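Local structure of aminopeptidase (Aneurinibacillus sp., 2EK8) at residues A[7-12]-A[252-257]; A[165-170]-A[189-194]; A[220-225]-A[261-266]; A[226-231]-A[271-276]; A[296-301]-A[321-326]. The protein probably acts as a zinc-dependent aminopeptidase of peptidase family M28, removing residues from the amino ends of peptides at a two-zinc site. All coordinates share one frame; numbering follows the deposited sequence.

Contacts 3, 4 and 5 belong to the M28 peptidase part, and each has at least one segment on or next to the neighbouring strands 263-269, 222-228 and 294-300. Contact 4 holds His228, Glu272 and Glu273 at the two-zinc site, and contact 5 brings Asp301 to one of the same zincs; their centres lie about 18 Å apart, and one water bridging the two zincs belongs to both. Contact 3 lies earlier on strand 222-228, its centre about 12 Å from that of contact 5. Contact 1 touches contact 3, where Ala252 CA comes 3.6 Å from Phe266 CZ. Contact 2, which packs strand 165-169 of the PA domain on strand 188-210, stands apart, its centre about 28 Å from that of contact 4.

Contact 1 of 5, residues A[7-12]-A[252-257]; sequences HQITKR and ARVMSK
Arg12 lies against Val254 and Lys257 where the chain leaving the N-terminal helix 6-10 packs on the last part of helix 238-255, at the edge of the M28 peptidase fold. Arg12 CB rests against both methyls of Val254, 4.0 Å from CG2 and hardly farther from CG1. From there the chain runs extended to NE, with CG set anti to the carbonyl carbon (chi1 -66°). CD passes Lys257 CB at about van der Waals distance, and NE comes 3.7 Å from the same Lys257 CB, so the aliphatic root of the lysine lies against the neck of the guanidinium. At the tip NH1 turns back on its own segment and donates to Gln8 O and to Gln8 OE1, both at 2.8 Å; the first bond lies on a lone pair in the carbonyl plane and within the guanidinium plane. This double grip fixes the rotation of the group. Deeper in, Ile9 CG1 approaches Met255 CE at 4.5 Å, while Ile9 also packs on Tyr397 of helix 382-400. The guanidinium of Arg253, salt-bridged to Glu250, presents its edge to the Arg12 carbonyl: NH2 is 2.8 Å from Arg12 O, at an angle too poor for a hydrogen bond.

Contact 2 of 5, residues A[165-170]-A[189-194]; sequences AAVGIT and ATVKVA
Val167 and Val193 lie flank to flank, their side chains running opposite ways from strands whose short axes make an angle of 107° and approach to 7.7 Å. No backbone hydrogen bond joins 165-170 to 189-194; the two strands cross face to face rather than pairing edge to edge, and the link is made by methyl groups alone. Ala165, Val167, Val191 and Val193 all point their CB atoms toward the other strand. Val193 holds CG1 anti to the backbone N (chi1 179°) and sends CG2 forward, and CG2 touches both Ala165 and Val167: Ala165 CB lies 3.8 Å from Val193 CG2, and Val167 CG1 lies 4.2 Å from it. Val191 repeats the same torsion two residues earlier but uses its other branch, CG1, which stands 4.2 Å from Ala165 CB and 4.4 Å from Val167 CG1. The four side chains form one apolar cluster, each of one strand meeting both of the other. Leu73 of strand 70-75 touches Val167 and Val191, and Ser91 touches Ala165 and Val193, extending the cluster. Strand 165-169 belongs to the PA domain, and this crossing packs it on the long strand 188-210. With buried side chains and no polar group between them, the contact holds through dispersion and the exclusion of water, without the directional restraint of hydrogen bonds.

Contact 3 of 5, residues A[220-225]-A[261-266]; sequences NDIIII and DTELRF. With IPA (isopropyl alcohol), chain H.
Asp221 meets Thr262 through its CB, 3.8 Å from the threonine CG2, and its O accepts from Glu263 N. A water donates to Asp221 OD2; the isopropanol nearby, probably from the crystallisation liquor, is doubtfully placed, its oxygen modelled too close to Thr262 OG1. Ile222 shares a face of the sheet with Glu263 and Arg265; its CG2, anti to the backbone N, is the branch that reaches Arg265, 3.8 Å from NE. That guanidinium grips Glu263 OE2 side-on through NE (2.7 Å) and NH2, and NH2 also salt-bridges Glu290. Ile223 N donates to Glu263 O. Arg265 N donates to Ile223 O (2.9 Å, 168°), while Ile223 CB packs on Leu264 CD2 at 3.6 Å. Ile224 lays CG1 across Arg265 CB. Ile225 N bonds to Arg265 O at 2.8 Å, and its side chain runs alongside Phe266, with CD1 over one ring face. The ladder is that of adjacent parallel strands joined by helix 238-255, a beta-alpha-beta crossover of the M28 peptidase fold.

Contact 4 of 5, residues A[226-231]-A[271-276]; sequences GSHHDS and AEENGL. With ZN (zinc ion), chain C; ZN (zinc ion), chain B.
The end of strand 222-228 and the turn after it run beside the irregular loop 271-276, with Asp230 CA 5.9 Å from Ala271 CA and His228 CA 6.0 Å from Glu272 CA. Asp230 clasps the loop backbone: OD1 accepts from Glu272 N and OD2 from Glu273 N, each at 3.0 Å, the latter through its syn lone pair. On the opposite face of the carboxylate from Glu272 N, His228 ND1 also donates to OD1 (2.9 Å). Glu272 lies over one face of the histidine ring, its CG making a CH-pi contact 3.7 Å from the centroid; the carboxylate is stacked at 21° to the ring, a pose set by the bend at chi2 (-80°). This is the two-zinc centre of the M28 peptidase fold, built where strand ends meet loops. His228 NE2 binds one zinc at 2.1 Å, alongside Asp240 and Asp301. The second zinc is held by both oxygens of Glu273, OE2 at 2.1 Å being the nearer, with Asp240 and His371. An alanine in place of Asp230 would probably leave Glu272 N and Glu273 N without their acceptors and set the His228 ring freer to turn about its metal bond. A water bridges the two zincs and donates to Glu272 OE1 over a long 3.3 Å.

Contact 5 of 5, residues A[296-301]-A[321-326]; sequences GMFQLD and NRVTDL. With ZN (zinc ion), chain C.
In the M28 peptidase domain, strand 294-300 is packed by the first turn of helix 322-334 through Val323, which touches Gly296, Met297 and Phe298. The helix crosses the strand with an angle of 63° between short axes that approach to 8.3 Å. Val323 divides its methyls: CG2 lies over the backbone, 3.6 Å from Gly296 CA, where a side chain at that glycine would clash. Its CG1, placed anti to the backbone N (chi1 178°), sits over the centre of the Phe298 ring, a CH-pi contact at 3.7 Å from the centroid. Leu326 approaches the same ring at its edge, with CD1 4.1 Å from Phe298 CZ, and Ala395 and Val396 of helix 382-400 also touch this phenylalanine. An alanine at Phe298 would probably open a gap beneath Val323 CG1 and leave Leu326 CD1 without its ring-edge partner. The helix start is fixed by a capping box: Asn321 OD1 accepts from Thr324 N at 3.1 Å, and Asn321 N donates to Thr324 OG1 at 2.9 Å. At the other end of the strand segment, Asp301 binds a zinc through OD1 (2.1 Å) and OD2, a strand-end carboxylate ligand belonging to the two-zinc site of M28 peptidases.

Contact 1 of 5, residues A[7-12]-A[252-257]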
# COMPACT_ATOMS: atom_id res chain seq x y z
N HIS A 7 -29.23 -6.20 8.90
CA HIS A 7 -29.24 -6.65 10.29
C HIS A 7 -28.49 -7.96 10.50
O HIS A 7 -27.91 -8.18 11.57
CB HIS A 7 -30.68 -6.75 10.80
CG HIS A 7 -31.33 -5.41 11.04
ND1 HIS A 7 -32.66 -5.27 11.34
CD2 HIS A 7 -30.81 -4.16 11.03
CE1 HIS A 7 -32.94 -3.99 11.52
NE2 HIS A 7 -31.84 -3.30 11.33
N GLN A 8 -28.47 -8.83 9.49
CA GLN A 8 -27.74 -10.09 9.62
C GLN A 8 -26.26 -9.81 9.84
O GLN A 8 -25.56 -10.58 10.50
CB GLN A 8 -27.92 -10.95 8.36
CG GLN A 8 -29.32 -11.53 8.18
CD GLN A 8 -29.79 -12.32 9.40
OE1 GLN A 8 -28.99 -12.97 10.08
NE2 GLN A 8 -31.09 -12.27 9.67
N ILE A 9 -25.79 -8.68 9.31
CA ILE A 9 -24.39 -8.28 9.45
C ILE A 9 -24.20 -7.43 10.71
O ILE A 9 -23.42 -7.77 11.60
CB ILE A 9 -23.90 -7.43 8.24
CG1 ILE A 9 -24.13 -8.19 6.93
CG2 ILE A 9 -22.43 -7.09 8.38
CD1 ILE A 9 -25.57 -8.22 6.50
N THR A 10 -24.93 -6.31 10.77
CA THR A 10 -24.80 -5.38 11.88
C THR A 10 -25.04 -5.94 13.28
O THR A 10 -24.51 -5.41 14.25
CB THR A 10 -25.70 -4.12 11.66
OG1 THR A 10 -27.08 -4.49 11.71
CG2 THR A 10 -25.39 -3.49 10.31
N LYS A 11 -25.82 -7.01 13.39
CA LYS A 11 -26.06 -7.58 14.71
C LYS A 11 -24.95 -8.55 15.11
O LYS A 11 -24.90 -9.00 16.26
CB LYS A 11 -27.42 -8.29 14.77
CG LYS A 11 -27.48 -9.68 14.13
CD LYS A 11 -28.75 -10.40 14.57
CE LYS A 11 -28.84 -11.81 14.03
NZ LYS A 11 -29.16 -11.85 12.58
N ARG A 12 -24.06 -8.85 14.18
CA ARG A 12 -22.96 -9.79 14.43
C ARG A 12 -21.54 -9.22 14.44
O ARG A 12 -20.61 -9.90 14.87
CB ARG A 12 -23.02 -10.94 13.42
CG ARG A 12 -24.23 -11.83 13.53
CD ARG A 12 -24.05 -13.07 12.65
NE ARG A 12 -25.10 -14.06 12.87
CZ ARG A 12 -26.32 -13.99 12.36
NH1 ARG A 12 -26.67 -12.96 11.59
NH2 ARG A 12 -27.21 -14.94 12.62
N ALA A 252 -15.27 -12.39 7.86
CA ALA A 252 -15.23 -13.80 7.48
C ALA A 252 -16.01 -14.59 8.53
O ALA A 252 -16.77 -15.50 8.19
CB ALA A 252 -13.79 -14.29 7.41
N ARG A 253 -15.82 -14.24 9.79
CA ARG A 253 -16.52 -14.92 10.88
C ARG A 253 -18.02 -14.68 10.73
O ARG A 253 -18.83 -15.61 10.84
CB ARG A 253 -16.04 -14.39 12.24
CG ARG A 253 -16.53 -15.21 13.43
CD ARG A 253 -16.25 -14.51 14.76
NE ARG A 253 -17.09 -13.33 14.91
CZ ARG A 253 -18.38 -13.38 15.22
NH1 ARG A 253 -18.98 -14.55 15.42
NH2 ARG A 253 -19.08 -12.25 15.31
N VAL A 254 -18.40 -13.43 10.49
CA VAL A 254 -19.81 -13.08 10.32
C VAL A 254 -20.46 -13.87 9.19
O VAL A 254 -21.54 -14.45 9.36
CB VAL A 254 -19.99 -11.56 10.05
CG1 VAL A 254 -21.43 -11.26 9.65
CG2 VAL A 254 -19.62 -10.77 11.29
N MET A 255 -19.80 -13.92 8.04
CA MET A 255 -20.33 -14.63 6.88
C MET A 255 -20.45 -16.14 7.08
O MET A 255 -21.29 -16.78 6.45
CB MET A 255 -19.49 -14.34 5.63
CG MET A 255 -19.52 -12.90 5.17
SD MET A 255 -21.20 -12.30 4.81
CE MET A 255 -20.91 -10.53 4.88
N SER A 256 -19.62 -16.70 7.96
CA SER A 256 -19.66 -18.14 8.22
C SER A 256 -20.98 -18.53 8.89
O SER A 256 -21.33 -19.71 8.93
CB SER A 256 -18.49 -18.56 9.12
OG SER A 256 -18.71 -18.20 10.47
N LYS A 257 -21.69 -17.54 9.41
CA LYS A 257 -22.96 -17.79 10.09
C LYS A 257 -24.15 -17.62 9.14
O LYS A 257 -25.30 -17.77 9.56
CB LYS A 257 -23.15 -16.82 11.25
CG LYS A 257 -21.94 -16.62 12.14
CD LYS A 257 -21.59 -17.87 12.93
CE LYS A 257 -20.46 -17.58 13.90
NZ LYS A 257 -20.12 -18.76 14.74

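Contact 2 of 5, residues A[165-170]-A[189-194]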
# COMPACT_ATOMS: atom_id res chain seq x y z
N ALA A 165 24.21 4.94 -6.63
CA ALA A 165 23.79 5.49 -5.35
C ALA A 165 22.91 6.72 -5.55
O ALA A 165 23.22 7.59 -6.37
CB ALA A 165 25.01 5.85 -4.51
N ALA A 166 21.82 6.79 -4.80
CA ALA A 166 20.90 7.91 -4.89
C ALA A 166 20.48 8.37 -3.50
O ALA A 166 20.05 7.56 -2.68
CB ALA A 166 19.67 7.51 -5.71
N VAL A 167 20.61 9.66 -3.24
CA VAL A 167 20.24 10.23 -1.95
C VAL A 167 19.33 11.44 -2.14
O VAL A 167 19.46 12.19 -3.10
CB VAL A 167 21.49 10.67 -1.15
CG1 VAL A 167 22.40 9.47 -0.93
CG2 VAL A 167 22.23 11.77 -1.90
N GLY A 168 18.39 11.61 -1.21
CA GLY A 168 17.47 12.73 -1.30
C GLY A 168 17.76 13.83 -0.30
O GLY A 168 18.33 13.58 0.77
N ILE A 169 17.37 15.05 -0.65
CA ILE A 169 17.57 16.21 0.22
C ILE A 169 16.37 17.15 0.13
O ILE A 169 15.65 17.15 -0.87
CB ILE A 169 18.85 16.99 -0.17
CG1 ILE A 169 18.81 17.38 -1.65
CG2 ILE A 169 20.08 16.15 0.13
CD1 ILE A 169 19.99 18.22 -2.09
N THR A 170 16.17 17.94 1.17
CA THR A 170 15.04 18.87 1.23
C THR A 170 15.07 19.90 0.10
O THR A 170 16.10 20.14 -0.52
CB THR A 170 15.00 19.61 2.58
OG1 THR A 170 13.79 20.37 2.67
CG2 THR A 170 16.20 20.54 2.71
N ALA A 189 30.99 17.55 -5.03
CA ALA A 189 30.23 16.92 -3.95
C ALA A 189 30.75 15.53 -3.64
O ALA A 189 31.53 14.95 -4.40
CB ALA A 189 28.76 16.86 -4.32
N THR A 190 30.29 14.99 -2.52
CA THR A 190 30.69 13.65 -2.10
C THR A 190 29.45 12.83 -1.76
O THR A 190 28.58 13.28 -1.01
CB THR A 190 31.61 13.69 -0.86
OG1 THR A 190 32.85 14.31 -1.21
CG2 THR A 190 31.87 12.28 -0.35
N VAL A 191 29.38 11.64 -2.33
CA VAL A 191 28.26 10.75 -2.08
C VAL A 191 28.79 9.37 -1.70
O VAL A 191 29.32 8.64 -2.54
CB VAL A 191 27.36 10.61 -3.33
CG1 VAL A 191 26.23 9.64 -3.05
CG2 VAL A 191 26.81 11.97 -3.71
N LYS A 192 28.67 9.04 -0.42
CA LYS A 192 29.13 7.75 0.08
C LYS A 192 27.99 6.99 0.74
O LYS A 192 27.41 7.44 1.73
CB LYS A 192 30.27 7.93 1.09
CG LYS A 192 31.59 8.36 0.46
CD LYS A 192 32.71 8.33 1.49
CE LYS A 192 34.04 8.74 0.88
NZ LYS A 192 35.15 8.68 1.87
N VAL A 193 27.67 5.84 0.18
CA VAL A 193 26.60 4.99 0.70
C VAL A 193 27.20 3.64 1.08
O VAL A 193 27.73 2.93 0.23
CB VAL A 193 25.50 4.77 -0.36
CG1 VAL A 193 24.42 3.86 0.20
CG2 VAL A 193 24.91 6.11 -0.77
N ALA A 194 27.11 3.30 2.36
CA ALA A 194 27.65 2.04 2.85
C ALA A 194 26.64 1.34 3.75
O ALA A 194 25.90 1.99 4.50
CB ALA A 194 28.94 2.28 3.61

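Contact 3 of 5, residues A[220-225]-A[261-266]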
# COMPACT_ATOMS: atom_id res chain seq x y z
N ASN A 220 -22.33 -17.95 -9.93
CA ASN A 220 -20.93 -18.29 -10.15
C ASN A 220 -20.10 -17.04 -9.89
O ASN A 220 -18.93 -16.97 -10.28
CB ASN A 220 -20.72 -18.80 -11.58
CG ASN A 220 -20.82 -17.70 -12.62
OD1 ASN A 220 -21.57 -16.74 -12.45
ND2 ASN A 220 -20.08 -17.85 -13.71
N ASP A 221 -20.70 -16.06 -9.21
CA ASP A 221 -20.01 -14.81 -8.89
C ASP A 221 -18.98 -14.97 -7.78
O ASP A 221 -19.11 -15.84 -6.91
CB ASP A 221 -21.00 -13.72 -8.43
CG ASP A 221 -21.95 -13.27 -9.52
OD1 ASP A 221 -21.68 -13.51 -10.72
OD2 ASP A 221 -22.98 -12.65 -9.18
N ILE A 222 -17.96 -14.12 -7.81
CA ILE A 222 -16.91 -14.13 -6.80
C ILE A 222 -16.70 -12.72 -6.26
O ILE A 222 -16.70 -11.75 -7.02
CB ILE A 222 -15.55 -14.57 -7.39
CG1 ILE A 222 -15.68 -15.91 -8.12
CG2 ILE A 222 -14.50 -14.63 -6.29
CD1 ILE A 222 -16.20 -17.02 -7.27
N ILE A 223 -16.53 -12.61 -4.95
CA ILE A 223 -16.24 -11.32 -4.34
C ILE A 223 -15.01 -11.54 -3.47
O ILE A 223 -14.92 -12.51 -2.73
CB ILE A 223 -17.38 -10.80 -3.45
CG1 ILE A 223 -18.58 -10.41 -4.32
CG2 ILE A 223 -16.89 -9.60 -2.64
CD1 ILE A 223 -19.72 -9.75 -3.55
N ILE A 224 -14.06 -10.62 -3.57
CA ILE A 224 -12.83 -10.69 -2.80
C ILE A 224 -12.82 -9.56 -1.78
O ILE A 224 -13.14 -8.42 -2.11
CB ILE A 224 -11.59 -10.54 -3.71
CG1 ILE A 224 -11.53 -11.70 -4.71
CG2 ILE A 224 -10.31 -10.48 -2.86
CD1 ILE A 224 -10.34 -11.63 -5.67
N ILE A 225 -12.49 -9.89 -0.53
CA ILE A 225 -12.39 -8.89 0.53
C ILE A 225 -10.94 -8.99 0.99
O ILE A 225 -10.51 -10.05 1.46
CB ILE A 225 -13.30 -9.19 1.74
CG1 ILE A 225 -14.77 -9.21 1.33
CG2 ILE A 225 -13.08 -8.13 2.83
CD1 ILE A 225 -15.21 -10.50 0.66
N ASP A 261 -24.84 -17.14 -1.80
CA ASP A 261 -24.94 -17.70 -3.15
C ASP A 261 -23.83 -17.13 -4.01
O ASP A 261 -23.85 -17.25 -5.24
CB ASP A 261 -26.30 -17.38 -3.77
CG ASP A 261 -26.53 -15.91 -3.97
OD1 ASP A 261 -25.60 -15.10 -3.68
OD2 ASP A 261 -27.63 -15.55 -4.43
N THR A 262 -22.84 -16.53 -3.35
CA THR A 262 -21.69 -15.94 -4.03
C THR A 262 -20.42 -16.36 -3.30
O THR A 262 -20.33 -16.22 -2.08
CB THR A 262 -21.79 -14.39 -4.01
OG1 THR A 262 -22.96 -13.98 -4.71
CG2 THR A 262 -20.56 -13.77 -4.67
N GLU A 263 -19.45 -16.87 -4.05
CA GLU A 263 -18.19 -17.30 -3.45
C GLU A 263 -17.49 -16.08 -2.85
O GLU A 263 -17.38 -15.05 -3.50
CB GLU A 263 -17.30 -17.95 -4.51
CG GLU A 263 -15.93 -18.39 -3.99
CD GLU A 263 -15.14 -19.17 -5.04
OE1 GLU A 263 -15.76 -19.96 -5.78
OE2 GLU A 263 -13.90 -18.99 -5.13
N LEU A 264 -17.03 -16.22 -1.62
CA LEU A 264 -16.34 -15.12 -0.95
C LEU A 264 -14.91 -15.51 -0.63
O LEU A 264 -14.66 -16.57 -0.04
CB LEU A 264 -17.06 -14.72 0.33
CG LEU A 264 -18.49 -14.17 0.18
CD1 LEU A 264 -19.02 -13.79 1.56
CD2 LEU A 264 -18.50 -12.97 -0.75
N ARG A 265 -13.97 -14.67 -1.03
CA ARG A 265 -12.56 -14.92 -0.77
C ARG A 265 -12.02 -13.82 0.11
O ARG A 265 -11.94 -12.66 -0.31
CB ARG A 265 -11.77 -14.96 -2.08
CG ARG A 265 -12.26 -16.01 -3.05
CD ARG A 265 -11.37 -16.11 -4.28
NE ARG A 265 -11.87 -17.15 -5.18
CZ ARG A 265 -11.26 -17.55 -6.28
NH1 ARG A 265 -10.10 -17.01 -6.66
NH2 ARG A 265 -11.80 -18.51 -7.02
N PHE A 266 -11.68 -14.17 1.35
CA PHE A 266 -11.13 -13.23 2.32
C PHE A 266 -9.62 -13.42 2.27
O PHE A 266 -9.11 -14.51 2.53
CB PHE A 266 -11.66 -13.57 3.72
CG PHE A 266 -13.16 -13.40 3.85
CD1 PHE A 266 -13.71 -12.16 4.16
CD2 PHE A 266 -14.01 -14.48 3.63
CE1 PHE A 266 -15.09 -11.99 4.25
CE2 PHE A 266 -15.40 -14.32 3.71
CZ PHE A 266 -15.93 -13.08 4.02
C1 IPA H . -27.13 -12.80 -4.33
C2 IPA H . -26.46 -13.10 -5.69
C3 IPA H . -26.40 -11.85 -6.48
O2 IPA H . -25.13 -13.56 -5.48
O HOH W 1 -23.52 -11.96 -6.58

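Contact 4 of 5, residues A[226-231]-A[271-276]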
# COMPACT_ATOMS: atom_id res chain seq x y z
N GLY A 226 -10.18 -7.91 0.86
CA GLY A 226 -8.79 -7.99 1.26
C GLY A 226 -8.24 -6.90 2.15
O GLY A 226 -8.89 -5.89 2.42
N SER A 227 -7.01 -7.14 2.61
CA SER A 227 -6.26 -6.22 3.46
C SER A 227 -4.82 -6.72 3.38
O SER A 227 -4.57 -7.76 2.77
CB SER A 227 -6.78 -6.28 4.91
OG SER A 227 -6.81 -7.62 5.40
N HIS A 228 -3.87 -5.99 3.97
CA HIS A 228 -2.49 -6.45 3.95
C HIS A 228 -2.00 -6.59 5.38
O HIS A 228 -2.32 -5.77 6.25
CB HIS A 228 -1.59 -5.53 3.12
CG HIS A 228 -1.37 -4.17 3.71
ND1 HIS A 228 -0.28 -3.88 4.51
CD2 HIS A 228 -2.05 -3.01 3.56
CE1 HIS A 228 -0.30 -2.60 4.83
NE2 HIS A 228 -1.36 -2.05 4.26
N HIS A 229 -1.22 -7.65 5.63
CA HIS A 229 -0.73 -7.93 6.97
C HIS A 229 0.66 -7.44 7.34
O HIS A 229 1.11 -7.66 8.47
CB HIS A 229 -0.86 -9.43 7.28
CG HIS A 229 -0.35 -10.34 6.20
ND1 HIS A 229 0.96 -10.34 5.77
CD2 HIS A 229 -0.98 -11.32 5.51
CE1 HIS A 229 1.11 -11.28 4.85
NE2 HIS A 229 -0.05 -11.89 4.68
N ASP A 230 1.35 -6.78 6.41
CA ASP A 230 2.68 -6.26 6.70
C ASP A 230 2.57 -4.78 7.05
O ASP A 230 1.56 -4.15 6.75
CB ASP A 230 3.61 -6.42 5.49
CG ASP A 230 3.18 -5.58 4.31
OD1 ASP A 230 1.99 -5.65 3.93
OD2 ASP A 230 4.03 -4.86 3.74
N SER A 231 3.60 -4.25 7.69
CA SER A 231 3.65 -2.84 8.06
C SER A 231 5.05 -2.34 7.71
O SER A 231 5.94 -3.14 7.40
CB SER A 231 3.38 -2.66 9.56
OG SER A 231 4.48 -3.09 10.34
N ALA A 271 3.70 -8.19 1.87
CA ALA A 271 4.53 -7.22 1.16
C ALA A 271 3.77 -6.13 0.40
O ALA A 271 4.16 -5.76 -0.70
CB ALA A 271 5.46 -7.95 0.21
N GLU A 272 2.71 -5.60 0.99
CA GLU A 272 1.95 -4.54 0.35
C GLU A 272 2.76 -3.25 0.35
O GLU A 272 2.74 -2.47 -0.61
CB GLU A 272 0.62 -4.32 1.09
CG GLU A 272 -0.30 -3.25 0.52
CD GLU A 272 0.08 -1.83 0.91
OE1 GLU A 272 0.89 -1.64 1.85
OE2 GLU A 272 -0.44 -0.89 0.27
N GLU A 273 3.50 -3.03 1.44
CA GLU A 273 4.29 -1.81 1.58
C GLU A 273 5.50 -1.77 0.64
O GLU A 273 6.07 -0.71 0.42
CB GLU A 273 4.76 -1.65 3.03
CG GLU A 273 3.62 -1.65 4.06
CD GLU A 273 2.86 -0.33 4.11
OE1 GLU A 273 3.06 0.53 3.23
OE2 GLU A 273 2.04 -0.17 5.05
N ASN A 274 5.85 -2.92 0.09
CA ASN A 274 6.99 -3.05 -0.83
C ASN A 274 6.60 -2.86 -2.28
O ASN A 274 7.42 -3.10 -3.18
CB ASN A 274 7.63 -4.43 -0.69
CG ASN A 274 8.19 -4.68 0.69
OD1 ASN A 274 9.36 -4.39 0.96
ND2 ASN A 274 7.36 -5.20 1.57
N GLY A 275 5.36 -2.45 -2.53
CA GLY A 275 4.93 -2.26 -3.90
C GLY A 275 3.82 -3.21 -4.32
O GLY A 275 3.76 -3.64 -5.47
N LEU A 276 2.95 -3.54 -3.37
CA LEU A 276 1.81 -4.41 -3.63
C LEU A 276 2.22 -5.77 -4.20
O LEU A 276 1.49 -6.37 -4.98
CB LEU A 276 0.86 -3.73 -4.63
CG LEU A 276 0.59 -2.23 -4.40
CD1 LEU A 276 -0.34 -1.70 -5.49
CD2 LEU A 276 -0.03 -2.03 -3.03
ZN ZN C . -1.81 -0.01 4.24
ZN ZN B . 1.25 1.72 4.63
O HOH W 2 -0.40 1.07 3.23

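Contact 5 of 5, residues A[296-301]-A[321-326]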
# COMPACT_ATOMS: atom_id res chain seq x y z
N GLY A 296 -16.44 -8.05 -7.80
CA GLY A 296 -15.92 -6.95 -7.01
C GLY A 296 -14.86 -7.34 -6.01
O GLY A 296 -14.87 -8.46 -5.48
N MET A 297 -13.94 -6.42 -5.76
CA MET A 297 -12.87 -6.62 -4.79
C MET A 297 -12.92 -5.43 -3.84
O MET A 297 -12.84 -4.28 -4.28
CB MET A 297 -11.52 -6.70 -5.51
CG MET A 297 -10.33 -7.00 -4.61
SD MET A 297 -9.65 -5.55 -3.79
CE MET A 297 -8.61 -6.31 -2.54
N PHE A 298 -13.09 -5.71 -2.55
CA PHE A 298 -13.13 -4.67 -1.52
C PHE A 298 -11.79 -4.70 -0.78
O PHE A 298 -11.43 -5.73 -0.23
CB PHE A 298 -14.25 -4.96 -0.51
CG PHE A 298 -15.64 -4.88 -1.08
CD1 PHE A 298 -16.52 -3.88 -0.66
CD2 PHE A 298 -16.09 -5.82 -2.00
CE1 PHE A 298 -17.82 -3.81 -1.16
CE2 PHE A 298 -17.39 -5.77 -2.50
CZ PHE A 298 -18.26 -4.76 -2.08
N GLN A 299 -11.07 -3.58 -0.77
CA GLN A 299 -9.79 -3.49 -0.07
C GLN A 299 -9.96 -2.65 1.19
O GLN A 299 -10.49 -1.53 1.13
CB GLN A 299 -8.71 -2.85 -0.95
CG GLN A 299 -7.38 -2.54 -0.23
CD GLN A 299 -6.59 -3.79 0.16
OE1 GLN A 299 -7.03 -4.92 -0.08
NE2 GLN A 299 -5.42 -3.59 0.76
N LEU A 300 -9.53 -3.19 2.32
CA LEU A 300 -9.62 -2.52 3.61
C LEU A 300 -8.21 -2.13 4.05
O LEU A 300 -7.39 -2.99 4.33
CB LEU A 300 -10.24 -3.46 4.64
CG LEU A 300 -11.67 -3.92 4.33
CD1 LEU A 300 -11.95 -5.27 4.99
CD2 LEU A 300 -12.65 -2.86 4.83
N ASP A 301 -7.94 -0.83 4.11
CA ASP A 301 -6.61 -0.36 4.51
C ASP A 301 -6.80 0.92 5.31
O ASP A 301 -7.24 1.93 4.76
CB ASP A 301 -5.77 -0.08 3.25
CG ASP A 301 -4.26 -0.04 3.54
OD1 ASP A 301 -3.87 0.07 4.72
OD2 ASP A 301 -3.47 -0.11 2.57
N ASN A 321 -17.83 2.15 -9.70
CA ASN A 321 -17.90 0.78 -10.21
C ASN A 321 -18.84 -0.01 -9.29
O ASN A 321 -19.42 0.56 -8.37
CB ASN A 321 -16.51 0.12 -10.31
CG ASN A 321 -15.74 0.13 -9.00
OD1 ASN A 321 -16.28 -0.18 -7.95
ND2 ASN A 321 -14.45 0.47 -9.07
N ARG A 322 -19.01 -1.30 -9.54
CA ARG A 322 -19.93 -2.08 -8.72
C ARG A 322 -19.62 -2.02 -7.23
O ARG A 322 -20.52 -1.99 -6.40
CB ARG A 322 -19.97 -3.53 -9.19
CG ARG A 322 -20.95 -4.39 -8.39
CD ARG A 322 -21.00 -5.83 -8.88
NE ARG A 322 -21.47 -5.92 -10.26
CZ ARG A 322 -20.68 -6.17 -11.30
NH1 ARG A 322 -19.38 -6.37 -11.13
NH2 ARG A 322 -21.21 -6.23 -12.52
N VAL A 323 -18.33 -2.00 -6.90
CA VAL A 323 -17.93 -1.96 -5.50
C VAL A 323 -18.33 -0.64 -4.83
O VAL A 323 -18.86 -0.65 -3.72
CB VAL A 323 -16.41 -2.19 -5.34
CG1 VAL A 323 -16.02 -2.09 -3.87
CG2 VAL A 323 -16.04 -3.57 -5.88
N THR A 324 -18.11 0.49 -5.50
CA THR A 324 -18.51 1.75 -4.89
C THR A 324 -20.03 1.86 -4.84
O THR A 324 -20.58 2.46 -3.92
CB THR A 324 -17.91 2.99 -5.61
OG1 THR A 324 -18.39 3.07 -6.96
CG2 THR A 324 -16.39 2.90 -5.62
N ASP A 325 -20.72 1.27 -5.82
CA ASP A 325 -22.18 1.31 -5.81
C ASP A 325 -22.70 0.54 -4.60
O ASP A 325 -23.65 0.97 -3.95
CB ASP A 325 -22.77 0.70 -7.09
CG ASP A 325 -22.64 1.62 -8.29
OD1 ASP A 325 -22.45 2.84 -8.12
OD2 ASP A 325 -22.75 1.11 -9.43
N LEU A 326 -22.10 -0.62 -4.32
CA LEU A 326 -22.53 -1.42 -3.18
C LEU A 326 -22.16 -0.72 -1.88
O LEU A 326 -22.94 -0.70 -0.93
CB LEU A 326 -21.89 -2.81 -3.22
CG LEU A 326 -22.49 -3.76 -4.27
CD1 LEU A 326 -21.62 -5.00 -4.41
CD2 LEU A 326 -23.92 -4.13 -3.86
ZN ZN C . -1.81 -0.01 4.24
O HOH W 2 -0.40 1.07 3.23